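Local coordinates for protein whirlin (Mus musculus, PDB 6FDD) that serves as a scaffold of the USH2 complex in hearing and vision and is needed to elongate and maintain the stereocilia of inner-ear hair cells, at residues Gln16-His19 and Glu25-Thr28; Ala34-Gly39 and Ser68-Gln73; Ser61-Val66 and Asp76-Leu81. All coordinates share one frame; numbering follows the deposited sequence.

How the interactions relate
Within one small all-helical domain, interactions 1 and 2 are partly buried and interaction 3 is buried. Interaction 1 pairs helix 11-20 with helix 23-37 through two stacked guanidinium groups of like charge. Interaction 2 uses the far end of the same helix 23-37, about 17 Å away between centres, and fixes the loop 68-73 with a tyrosine hydroxyl; it mixes polar and apolar chemistry. Interaction 3 is essentially apolar, joining helix 62-67 to helix 75-81 through one phenylalanine ring. Interactions 2 and 3 adjoin where Ile70 packs on Phe78, while Gln16 and Ala17 of interaction 1 touch Leu62 of interaction 3.

Interaction 1: residues Gln16-His19 and Glu25-Thr28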
# COMPACT_ATOMS: atom_id res chain seq x y z
N GLN A 16 -8.44 8.38 -1.49
CA GLN A 16 -7.11 8.98 -1.56
C GLN A 16 -6.36 8.56 -2.83
O GLN A 16 -5.74 9.41 -3.47
CB GLN A 16 -6.31 8.66 -0.29
CG GLN A 16 -6.61 9.57 0.90
CD GLN A 16 -6.32 11.03 0.60
OE1 GLN A 16 -7.23 11.83 0.37
NE2 GLN A 16 -5.04 11.38 0.56
N ALA A 17 -6.46 7.26 -3.20
CA ALA A 17 -5.82 6.70 -4.39
C ALA A 17 -6.38 7.34 -5.66
O ALA A 17 -5.61 7.70 -6.53
CB ALA A 17 -6.00 5.19 -4.43
N ARG A 18 -7.72 7.55 -5.72
CA ARG A 18 -8.37 8.19 -6.87
C ARG A 18 -7.86 9.60 -7.15
O ARG A 18 -7.76 9.99 -8.31
CB ARG A 18 -9.90 8.16 -6.72
CG ARG A 18 -10.50 6.82 -7.12
CD ARG A 18 -11.99 6.74 -6.84
NE ARG A 18 -12.49 5.36 -6.96
CZ ARG A 18 -12.83 4.78 -8.10
NH1 ARG A 18 -12.74 5.44 -9.25
NH2 ARG A 18 -13.27 3.53 -8.11
N HIS A 19 -7.50 10.35 -6.09
CA HIS A 19 -6.96 11.71 -6.19
C HIS A 19 -5.47 11.76 -6.56
O HIS A 19 -5.05 12.66 -7.29
CB HIS A 19 -7.23 12.47 -4.87
CG HIS A 19 -6.54 13.80 -4.75
ND1 HIS A 19 -5.64 14.06 -3.73
CD2 HIS A 19 -6.61 14.89 -5.56
CE1 HIS A 19 -5.21 15.30 -3.93
NE2 HIS A 19 -5.77 15.84 -5.02
N GLU A 25 -2.22 3.17 -12.32
CA GLU A 25 -1.43 3.10 -11.07
C GLU A 25 -2.32 2.56 -9.93
O GLU A 25 -1.86 1.76 -9.12
CB GLU A 25 -0.91 4.49 -10.68
CG GLU A 25 0.21 5.02 -11.56
CD GLU A 25 0.62 6.43 -11.16
OE1 GLU A 25 -0.27 7.26 -10.88
OE2 GLU A 25 1.84 6.67 -11.05
N ARG A 26 -3.59 3.01 -9.88
CA ARG A 26 -4.55 2.53 -8.88
C ARG A 26 -4.77 1.01 -9.06
O ARG A 26 -4.77 0.28 -8.07
CB ARG A 26 -5.87 3.32 -8.99
CG ARG A 26 -6.91 2.94 -7.94
CD ARG A 26 -8.07 3.93 -7.85
NE ARG A 26 -8.64 4.31 -9.15
CZ ARG A 26 -9.56 3.62 -9.82
NH1 ARG A 26 -10.02 2.47 -9.34
NH2 ARG A 26 -10.00 4.06 -10.99
N ALA A 27 -4.88 0.54 -10.32
CA ALA A 27 -5.02 -0.89 -10.63
C ALA A 27 -3.79 -1.66 -10.09
O ALA A 27 -3.96 -2.73 -9.52
CB ALA A 27 -5.17 -1.10 -12.13
N THR A 28 -2.57 -1.10 -10.25
CA THR A 28 -1.35 -1.75 -9.72
C THR A 28 -1.40 -1.86 -8.19
O THR A 28 -1.15 -2.94 -7.63
CB THR A 28 -0.09 -1.02 -10.23
OG1 THR A 28 -0.09 -1.07 -11.66
CG2 THR A 28 1.21 -1.63 -9.70
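Arg26 reaches from helix 23-37 to Ala17 and Arg18 of helix 11-20, and its side chain supplies most of the contact. At CB the chain sets out toward the other helix, with CG anti to the backbone N (chi1 -177°), which carries it straight across the gap. CD is the first atom to meet the partner helix: it lies 4.2 Å from Ala17 CB, close to the point where the two backbones come nearest, and 3.8 Å from Arg18 CG. NE follows at 3.7 Å from that same Arg18 CG. The bend at chi3 (46°) turns the end of the chain onto the Arg18 guanidinium, the two side chains crossing at a slant, while Arg18's own chain stays extended from CG to NE. At the tip the two guanidinium groups lie flat on each other, with centres 3.9 Å apart and planes inclined by 26°. The overlap is offset toward the rim, and nitrogen faces nitrogen at both ends: Arg26 NH2 stands 3.5 Å from Arg18 NH1, and Arg26 NH1 stands 3.6 Å from Arg18 NH2. Stacking of this kind leaves the N-H bonds pointing outward in each plane, and because Arg18 is exposed, solvent probably screens much of the mutual charge. A leucine here has no planar group to lie over the Arg18 guanidinium, which would probably be left freer to turn. The neighbouring Glu25 carboxylate is engaged by Lys59 NZ and Thr22 N. Taken together, this is a like-charge arginine-arginine stack laid over an alanine contact, bridging the two arms of a short helical hairpin at the start of the HHD2 domain of whirlin.

Interaction 2: residues Ala34-Gly39 and Ser68-Gln73; sequences AQYRGG and SIISPQ
Tyr36 OH is held by two groups, Ser71 N of the loop and the carboxylate of Asp74 just beyond it. Ser71 N donates to Tyr36 OH at 3.1 Å with an N-H...O angle of 150°, arriving at the edge of the ring and near its plane; with this donor in place, the hydroxyl is probably the donor in its bond to Asp74 OD2. Two partners at one oxygen would restrain both the phenol and the loop backbone. Ser71 CB lies 3.6 Å from Tyr36 OH. The ring is carried there by its first torsion, with CG anti to the backbone N (chi1 164°). The Ile70 and Tyr36 side chains cross at about a right angle: Ile70 CB is 3.8 Å from Tyr36 CE2, and Ile70 CG2 is 3.9 Å from the same ring carbon. Arg37 adds a looser approach, its NH1 standing 4.0 Å from Ile69 O, too far for a bond. The helix closes in a Schellman motif: Gly38 N bonds Ala34 O, Gly39 N bonds Tyr36 O, and Gly39 takes a positive phi (83°). Among the neighbouring helices, Tyr36 packs on Val43 and Met46 of helix 43-53, and Ile70 touches Met46 as well as Leu75 and Phe78 of helix 75-81, so the contact ties the end of helix 23-37 to the loop between helices 62-67 and 75-81.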
# COMPACT_ATOMS: atom_id res chain seq x y z
N ALA A 34 -4.38 -7.11 -3.21
CA ALA A 34 -5.17 -8.34 -3.33
C ALA A 34 -4.28 -9.57 -3.25
O ALA A 34 -4.70 -10.58 -2.68
CB ALA A 34 -5.99 -8.34 -4.61
N GLN A 35 -3.05 -9.50 -3.81
CA GLN A 35 -2.09 -10.61 -3.75
C GLN A 35 -1.65 -10.82 -2.30
O GLN A 35 -1.48 -11.96 -1.87
CB GLN A 35 -0.86 -10.31 -4.65
CG GLN A 35 -1.15 -10.36 -6.16
CD GLN A 35 -1.42 -11.74 -6.71
OE1 GLN A 35 -0.58 -12.63 -6.67
NE2 GLN A 35 -2.59 -11.95 -7.29
N TYR A 36 -1.48 -9.72 -1.56
CA TYR A 36 -1.11 -9.77 -0.14
C TYR A 36 -2.31 -10.36 0.66
O TYR A 36 -2.12 -11.32 1.39
CB TYR A 36 -0.77 -8.38 0.39
CG TYR A 36 -0.78 -8.29 1.90
CD1 TYR A 36 0.17 -8.97 2.66
CD2 TYR A 36 -1.77 -7.57 2.58
CE1 TYR A 36 0.13 -8.94 4.06
CE2 TYR A 36 -1.81 -7.53 3.97
CZ TYR A 36 -0.86 -8.21 4.70
OH TYR A 36 -0.90 -8.14 6.07
N ARG A 37 -3.51 -9.83 0.45
CA ARG A 37 -4.72 -10.31 1.17
C ARG A 37 -5.01 -11.78 0.89
O ARG A 37 -5.40 -12.50 1.82
CB ARG A 37 -5.92 -9.42 0.79
CG ARG A 37 -6.58 -8.72 1.97
CD ARG A 37 -7.46 -7.58 1.51
NE ARG A 37 -8.88 -7.80 1.83
CZ ARG A 37 -9.45 -7.40 2.96
NH1 ARG A 37 -8.74 -6.79 3.90
NH2 ARG A 37 -10.74 -7.63 3.17
N GLY A 38 -4.71 -12.24 -0.33
CA GLY A 38 -4.87 -13.61 -0.78
C GLY A 38 -3.81 -14.58 -0.28
O GLY A 38 -3.91 -15.78 -0.53
N GLY A 39 -2.77 -14.05 0.37
CA GLY A 39 -1.68 -14.84 0.93
C GLY A 39 -0.57 -15.23 -0.03
O GLY A 39 0.32 -16.01 0.35
N SER A 68 -3.68 0.94 7.49
CA SER A 68 -5.00 0.72 8.10
C SER A 68 -5.73 -0.53 7.58
O SER A 68 -6.64 -1.02 8.26
CB SER A 68 -5.87 1.95 7.92
OG SER A 68 -5.20 3.11 8.40
N ILE A 69 -5.34 -1.07 6.40
CA ILE A 69 -6.03 -2.22 5.81
C ILE A 69 -5.23 -3.54 5.88
O ILE A 69 -5.79 -4.58 5.54
CB ILE A 69 -6.54 -1.91 4.36
CG1 ILE A 69 -5.40 -1.56 3.37
CG2 ILE A 69 -7.60 -0.80 4.38
CD1 ILE A 69 -4.79 -2.74 2.63
N ILE A 70 -3.96 -3.52 6.34
CA ILE A 70 -3.16 -4.74 6.46
C ILE A 70 -3.50 -5.52 7.76
O ILE A 70 -4.04 -4.93 8.70
CB ILE A 70 -1.62 -4.50 6.28
CG1 ILE A 70 -0.99 -3.75 7.47
CG2 ILE A 70 -1.29 -3.81 4.95
CD1 ILE A 70 0.06 -4.54 8.10
N SER A 71 -3.18 -6.84 7.80
CA SER A 71 -3.49 -7.70 8.96
C SER A 71 -2.78 -7.19 10.23
O SER A 71 -1.59 -6.90 10.17
CB SER A 71 -3.09 -9.14 8.68
OG SER A 71 -3.38 -9.97 9.80
N PRO A 72 -3.50 -7.06 11.38
CA PRO A 72 -2.85 -6.56 12.61
C PRO A 72 -1.56 -7.28 13.02
O PRO A 72 -0.64 -6.62 13.51
CB PRO A 72 -3.94 -6.71 13.68
CG PRO A 72 -5.21 -6.63 12.92
CD PRO A 72 -4.93 -7.33 11.61
N GLN A 73 -1.47 -8.60 12.77
CA GLN A 73 -0.27 -9.40 13.07
C GLN A 73 0.94 -9.00 12.18
O GLN A 73 2.08 -9.36 12.50
CB GLN A 73 -0.57 -10.91 12.96
CG GLN A 73 -0.84 -11.40 11.53
CD GLN A 73 -0.87 -12.92 11.38
OE1 GLN A 73 -1.67 -13.46 10.61
NE2 GLN A 73 0.02 -13.64 12.06

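Interaction 3: residues Ser61-Val66 and Asp76-Leu81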
# COMPACT_ATOMS: atom_id res chain seq x y z
N SER A 61 2.38 9.28 0.76
CA SER A 61 1.33 9.45 1.79
C SER A 61 0.28 8.33 1.78
O SER A 61 -0.34 8.06 2.81
CB SER A 61 0.67 10.83 1.68
OG SER A 61 -0.28 10.86 0.63
N LEU A 62 0.11 7.64 0.63
CA LEU A 62 -0.83 6.52 0.54
C LEU A 62 -0.46 5.33 1.43
O LEU A 62 -1.36 4.61 1.84
CB LEU A 62 -1.04 6.05 -0.91
CG LEU A 62 -1.85 6.98 -1.80
CD1 LEU A 62 -1.68 6.60 -3.24
CD2 LEU A 62 -3.34 6.93 -1.43
N LEU A 63 0.84 5.12 1.74
CA LEU A 63 1.22 3.99 2.61
C LEU A 63 0.62 4.08 4.01
O LEU A 63 0.33 3.04 4.61
CB LEU A 63 2.74 3.75 2.66
CG LEU A 63 3.33 3.20 1.36
CD1 LEU A 63 4.81 3.46 1.28
CD2 LEU A 63 3.04 1.71 1.22
N SER A 64 0.35 5.32 4.52
CA SER A 64 -0.31 5.48 5.82
C SER A 64 -1.77 4.99 5.73
O SER A 64 -2.28 4.44 6.70
CB SER A 64 -0.23 6.92 6.34
OG SER A 64 -0.91 7.83 5.48
N GLU A 65 -2.41 5.12 4.55
CA GLU A 65 -3.76 4.60 4.33
C GLU A 65 -3.71 3.08 4.18
O GLU A 65 -4.58 2.39 4.71
CB GLU A 65 -4.42 5.25 3.10
CG GLU A 65 -4.50 6.77 3.14
CD GLU A 65 -5.53 7.40 4.06
OE1 GLU A 65 -6.29 6.67 4.73
OE2 GLU A 65 -5.57 8.65 4.11
N VAL A 66 -2.67 2.55 3.49
CA VAL A 66 -2.47 1.10 3.33
C VAL A 66 -2.29 0.43 4.70
O VAL A 66 -2.80 -0.66 4.91
CB VAL A 66 -1.29 0.78 2.36
CG1 VAL A 66 -0.89 -0.70 2.39
CG2 VAL A 66 -1.64 1.22 0.94
N ASP A 76 3.88 -4.70 12.76
CA ASP A 76 5.28 -4.48 13.17
C ASP A 76 6.23 -4.69 11.99
O ASP A 76 7.12 -3.87 11.78
CB ASP A 76 5.67 -5.35 14.36
CG ASP A 76 4.95 -5.02 15.67
OD1 ASP A 76 4.33 -3.93 15.75
OD2 ASP A 76 5.01 -5.84 16.60
N ARG A 77 6.00 -5.75 11.17
CA ARG A 77 6.80 -5.99 9.97
C ARG A 77 6.62 -4.84 8.97
O ARG A 77 7.61 -4.33 8.44
CB ARG A 77 6.45 -7.34 9.34
CG ARG A 77 7.06 -8.51 10.10
CD ARG A 77 6.35 -9.81 9.82
NE ARG A 77 6.46 -10.18 8.41
CZ ARG A 77 5.85 -11.21 7.84
NH1 ARG A 77 5.06 -12.01 8.55
NH2 ARG A 77 6.02 -11.46 6.55
N PHE A 78 5.37 -4.37 8.78
CA PHE A 78 5.08 -3.24 7.89
C PHE A 78 5.84 -1.98 8.33
O PHE A 78 6.53 -1.36 7.51
CB PHE A 78 3.55 -2.98 7.83
CG PHE A 78 3.12 -1.87 6.90
CD1 PHE A 78 3.05 -0.55 7.34
CD2 PHE A 78 2.75 -2.14 5.58
CE1 PHE A 78 2.64 0.47 6.49
CE2 PHE A 78 2.31 -1.12 4.73
CZ PHE A 78 2.26 0.18 5.19
N ASP A 79 5.75 -1.63 9.63
CA ASP A 79 6.40 -0.46 10.23
C ASP A 79 7.93 -0.56 10.16
O ASP A 79 8.59 0.47 10.05
CB ASP A 79 5.95 -0.27 11.68
CG ASP A 79 4.50 0.15 11.83
OD1 ASP A 79 3.91 0.62 10.82
OD2 ASP A 79 3.95 0.03 12.95
N HIS A 80 8.48 -1.78 10.17
CA HIS A 80 9.93 -1.96 10.08
C HIS A 80 10.49 -1.52 8.72
O HIS A 80 11.65 -1.10 8.65
CB HIS A 80 10.31 -3.40 10.42
CG HIS A 80 11.76 -3.59 10.77
ND1 HIS A 80 12.38 -2.80 11.75
CD2 HIS A 80 12.66 -4.48 10.30
CE1 HIS A 80 13.63 -3.24 11.82
NE2 HIS A 80 13.84 -4.25 10.98
N LEU A 81 9.65 -1.52 7.65
CA LEU A 81 10.07 -1.09 6.31
C LEU A 81 9.50 0.26 5.90
O LEU A 81 10.11 0.95 5.09
CB LEU A 81 9.70 -2.13 5.24
CG LEU A 81 10.37 -3.51 5.32
CD1 LEU A 81 10.02 -4.33 4.09
CD2 LEU A 81 11.89 -3.40 5.44
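Phe78 carries the whole contact from helix 75-81, meeting Leu63 and Val66 of helix 62-67. Walking along the second segment, Asp76 contributes its backbone oxygen, which accepts from His80 N, as in a regular helical turn. Arg77 points to another side of that helix, where its NE forms a salt bridge with Glu44 of helix 43-53. Phe78 comes next and turns inward, with CG anti to the backbone N (chi1 -178°), so that the ring spans the 9.7 Å between Phe78 CA and Leu63 CA. Its far corner is CZ, which sits 3.5 Å from Leu63 O; the oxygen lies at the ring edge, near the plane, and CE1 is next nearest to it at 3.9 Å. An edge approach of this sort is what a weakly polarised C-H would give toward a carbonyl oxygen. On the side of CE2, Val66 CG1 is 4.0 Å away, and the Val66 and Phe78 side chains cross at about a right angle, while Leu63 CD2 lies 4.3 Å from CZ. Asp79, one step on, places OD1 in the plane of the Phe78 ring at its edge, and the same oxygen makes a salt bridge with Arg67 NE, a charged link between the same two helices. Leu81 ends the segment, its side chain against Glu44. Because Leu63, Val66 and Phe78 are all buried, and Phe78 also rests on Val47 of helix 43-53, the chemistry implies cohesion by dispersion and exclusion of water, with the carbonyl-to-edge approach adding at most a weak electrostatic term.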